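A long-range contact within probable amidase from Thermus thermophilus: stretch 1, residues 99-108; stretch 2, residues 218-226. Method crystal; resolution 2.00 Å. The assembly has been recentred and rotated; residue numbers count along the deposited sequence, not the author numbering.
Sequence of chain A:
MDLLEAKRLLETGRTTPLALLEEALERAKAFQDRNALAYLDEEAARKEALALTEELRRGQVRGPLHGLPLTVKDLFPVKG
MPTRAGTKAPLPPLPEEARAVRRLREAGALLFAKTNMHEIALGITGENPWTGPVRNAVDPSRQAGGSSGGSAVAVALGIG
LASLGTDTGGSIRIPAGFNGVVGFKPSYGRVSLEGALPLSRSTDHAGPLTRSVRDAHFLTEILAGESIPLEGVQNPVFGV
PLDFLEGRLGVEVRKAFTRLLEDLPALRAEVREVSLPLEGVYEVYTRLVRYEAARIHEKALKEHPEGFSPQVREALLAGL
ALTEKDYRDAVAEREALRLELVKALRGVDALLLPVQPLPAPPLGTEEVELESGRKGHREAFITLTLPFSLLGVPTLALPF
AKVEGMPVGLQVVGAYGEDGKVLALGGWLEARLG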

# COMPACT_ATOMS: atom_id res chain seq x y z
N ARG A 99 -21.04 9.10 -8.79
CA ARG A 99 -20.31 10.33 -8.55
C ARG A 99 -19.43 10.72 -9.73
O ARG A 99 -19.37 11.89 -10.11
CB ARG A 99 -19.43 10.21 -7.30
CG ARG A 99 -18.75 11.51 -6.92
CD ARG A 99 -19.77 12.49 -6.36
NE ARG A 99 -19.17 13.78 -6.03
CZ ARG A 99 -18.88 14.74 -6.91
NH1 ARG A 99 -19.15 14.55 -8.20
NH2 ARG A 99 -18.34 15.88 -6.51
N ALA A 100 -18.74 9.75 -10.31
CA ALA A 100 -17.86 10.03 -11.45
C ALA A 100 -18.64 10.55 -12.65
O ALA A 100 -18.14 11.37 -13.42
CB ALA A 100 -17.07 8.78 -11.82
N VAL A 101 -19.87 10.05 -12.82
CA VAL A 101 -20.73 10.47 -13.92
C VAL A 101 -21.17 11.92 -13.69
O VAL A 101 -21.22 12.72 -14.62
CB VAL A 101 -21.97 9.54 -14.02
CG1 VAL A 101 -23.01 10.11 -14.98
CG2 VAL A 101 -21.53 8.15 -14.51
N ARG A 102 -21.48 12.24 -12.44
CA ARG A 102 -21.88 13.60 -12.09
C ARG A 102 -20.75 14.57 -12.43
O ARG A 102 -21.00 15.70 -12.84
CB ARG A 102 -22.21 13.68 -10.59
CG ARG A 102 -22.56 15.07 -10.11
CD ARG A 102 -23.05 15.06 -8.66
NE ARG A 102 -24.30 14.32 -8.52
CZ ARG A 102 -24.39 13.02 -8.24
NH1 ARG A 102 -23.29 12.30 -8.06
NH2 ARG A 102 -25.58 12.44 -8.14
N ARG A 103 -19.51 14.12 -12.27
CA ARG A 103 -18.36 14.95 -12.59
C ARG A 103 -18.39 15.28 -14.08
O ARG A 103 -18.17 16.42 -14.47
CB ARG A 103 -17.05 14.22 -12.26
CG ARG A 103 -16.67 14.20 -10.78
CD ARG A 103 -16.20 15.57 -10.33
NE ARG A 103 -15.83 15.61 -8.92
CZ ARG A 103 -15.40 16.70 -8.29
NH1 ARG A 103 -15.29 17.85 -8.96
NH2 ARG A 103 -15.08 16.66 -7.01
N LEU A 104 -18.67 14.27 -14.90
CA LEU A 104 -18.72 14.47 -16.34
C LEU A 104 -19.92 15.32 -16.74
O LEU A 104 -19.79 16.26 -17.52
CB LEU A 104 -18.78 13.12 -17.05
CG LEU A 104 -17.58 12.17 -16.89
CD1 LEU A 104 -17.90 10.85 -17.58
CD2 LEU A 104 -16.32 12.79 -17.49
N ARG A 105 -21.09 14.98 -16.20
CA ARG A 105 -22.31 15.72 -16.53
C ARG A 105 -22.22 17.20 -16.13
O ARG A 105 -22.57 18.08 -16.92
CB ARG A 105 -23.53 15.07 -15.86
CG ARG A 105 -24.86 15.78 -16.12
CD ARG A 105 -26.03 15.01 -15.51
NE ARG A 105 -25.96 14.94 -14.05
CZ ARG A 105 -26.23 15.96 -13.24
NH1 ARG A 105 -26.59 17.13 -13.74
NH2 ARG A 105 -26.13 15.81 -11.93
N GLU A 106 -21.74 17.48 -14.92
CA GLU A 106 -21.64 18.87 -14.50
C GLU A 106 -20.60 19.62 -15.32
O GLU A 106 -20.60 20.85 -15.36
CB GLU A 106 -21.31 18.96 -13.01
CG GLU A 106 -22.37 18.31 -12.13
CD GLU A 106 -22.22 18.69 -10.67
OE1 GLU A 106 -21.08 18.74 -10.18
OE2 GLU A 106 -23.26 18.93 -10.02
N ALA A 107 -19.70 18.89 -15.98
CA ALA A 107 -18.70 19.52 -16.82
C ALA A 107 -19.32 19.87 -18.17
O ALA A 107 -18.71 20.55 -18.99
CB ALA A 107 -17.50 18.59 -17.01
N GLY A 108 -20.55 19.40 -18.39
CA GLY A 108 -21.25 19.71 -19.63
C GLY A 108 -21.22 18.63 -20.69
O GLY A 108 -21.72 18.82 -21.80
N PHE A 218 -6.62 15.25 -19.57
CA PHE A 218 -7.71 16.22 -19.53
C PHE A 218 -8.92 15.67 -18.79
O PHE A 218 -9.45 16.31 -17.87
CB PHE A 218 -8.09 16.60 -20.96
CG PHE A 218 -9.23 17.58 -21.06
CD1 PHE A 218 -9.17 18.82 -20.42
CD2 PHE A 218 -10.36 17.28 -21.83
CE1 PHE A 218 -10.22 19.74 -20.54
CE2 PHE A 218 -11.40 18.20 -21.96
CZ PHE A 218 -11.33 19.43 -21.31
N LEU A 219 -9.35 14.48 -19.19
CA LEU A 219 -10.51 13.84 -18.59
C LEU A 219 -10.26 13.40 -17.15
O LEU A 219 -11.17 13.47 -16.31
CB LEU A 219 -10.91 12.65 -19.45
CG LEU A 219 -12.37 12.23 -19.51
CD1 LEU A 219 -13.28 13.43 -19.78
CD2 LEU A 219 -12.51 11.20 -20.62
N THR A 220 -9.05 12.95 -16.85
CA THR A 220 -8.73 12.51 -15.49
C THR A 220 -8.81 13.68 -14.51
O THR A 220 -9.26 13.51 -13.38
CB THR A 220 -7.32 11.83 -15.43
OG1 THR A 220 -7.32 10.66 -16.25
CG2 THR A 220 -6.98 11.43 -14.00
N GLU A 221 -8.39 14.87 -14.94
CA GLU A 221 -8.46 16.04 -14.06
C GLU A 221 -9.93 16.32 -13.73
O GLU A 221 -10.28 16.60 -12.58
CB GLU A 221 -7.85 17.27 -14.73
CG GLU A 221 -6.35 17.21 -14.91
CD GLU A 221 -5.79 18.54 -15.39
OE1 GLU A 221 -6.34 19.10 -16.36
OE2 GLU A 221 -4.79 19.02 -14.81
N ILE A 222 -10.79 16.24 -14.75
CA ILE A 222 -12.21 16.48 -14.56
C ILE A 222 -12.83 15.40 -13.68
O ILE A 222 -13.62 15.69 -12.79
CB ILE A 222 -12.96 16.50 -15.92
CG1 ILE A 222 -12.40 17.62 -16.81
CG2 ILE A 222 -14.45 16.68 -15.69
CD1 ILE A 222 -12.48 19.07 -16.26
N LEU A 223 -12.45 14.15 -13.92
CA LEU A 223 -12.98 13.03 -13.14
C LEU A 223 -12.53 13.07 -11.69
O LEU A 223 -13.28 12.69 -10.79
CB LEU A 223 -12.55 11.70 -13.77
CG LEU A 223 -13.25 11.34 -15.07
CD1 LEU A 223 -12.52 10.19 -15.75
CD2 LEU A 223 -14.70 10.95 -14.77
N ALA A 224 -11.30 13.51 -11.47
CA ALA A 224 -10.74 13.59 -10.13
C ALA A 224 -11.15 14.90 -9.45
O ALA A 224 -11.10 15.00 -8.22
CB ALA A 224 -9.23 13.49 -10.20
N GLY A 225 -11.54 15.88 -10.24
CA GLY A 225 -11.93 17.16 -9.69
C GLY A 225 -10.74 17.96 -9.20
O GLY A 225 -10.86 18.77 -8.28
N GLU A 226 -9.58 17.75 -9.80
CA GLU A 226 -8.38 18.47 -9.40
C GLU A 226 -7.42 18.55 -10.58
O GLU A 226 -7.46 17.71 -11.47
CB GLU A 226 -7.70 17.76 -8.22
CG GLU A 226 -7.19 16.36 -8.55
CD GLU A 226 -6.71 15.59 -7.32
OE1 GLU A 226 -5.91 16.15 -6.53
OE2 GLU A 226 -7.11 14.42 -7.16
O HOH W 1 -14.71 18.05 -11.98

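How do the two backbones approach each other? Residues from R99 onward form one helix and F218 to A224 the final turns of another; their axes pass 8.7 Å apart, with an angle of 115° between their N-to-C directions. The backbones come nearest at R103 and L223, whose CA atoms are 5.7 Å apart. The helix of the second stretch gives way at G225, which has positive phi, a conformation that favours glycine. In the first stretch G108 does the corresponding job: its N bonds R105 O at 2.8 Å as part of a Schellman motif, and at its backbone angles a CB would be jammed against the preceding carbonyl.

What fills the space between the helices? Mostly aliphatic carbon. The CA-to-CB bond of L104 points sideways to the second stretch, but the end of the side chain comes nearer, bringing L104 CD2 within 3.7 Å of L223 CD2 and 3.9 Å of L219 CD1. L223 has the same m,t rotamer as L104, and its CD2 also lies 3.7 Å from A100 O. Both leucines are buried, and one methyl of each, CD2, makes the closest approach to two residues of the other stretch. A100 and A107 each have only about 20 Å² covered by the other stretch, yet the CA-to-CB bond of A107 points toward it and sets A107 CB 3.8 Å from I222 CG2.

How does a charged residue fit into such a contact? R103 points toward the second stretch and lays its long chain along the end of that helix. Its CG is 3.7 Å from L223 O and its CD 3.6 Å from I222 O, so the aliphatic part packs beside carbonyls near the C-terminus, while the guanidinium extends farther to G225. There NH1 lies 3.5 Å from G225 CA, and G225 CA and A224 O sit over one face of the group. Glycine suits this place: a CB on G225 would point toward R103 and come 2.5 Å from R103 CZ, a clash.

Does any hydrogen bond join the stretches? None does so directly, but one water links them. R103 NH1 donates to it at 3.1 Å, and the water in turn donates to I222 O at 2.7 Å. The arginine thus reaches a carbonyl at the end of the other helix through a single intermediary. Altogether the contact buries 351 Å² counted over both sides, and it rests chiefly on close packing, with the water bridge as its one polar link.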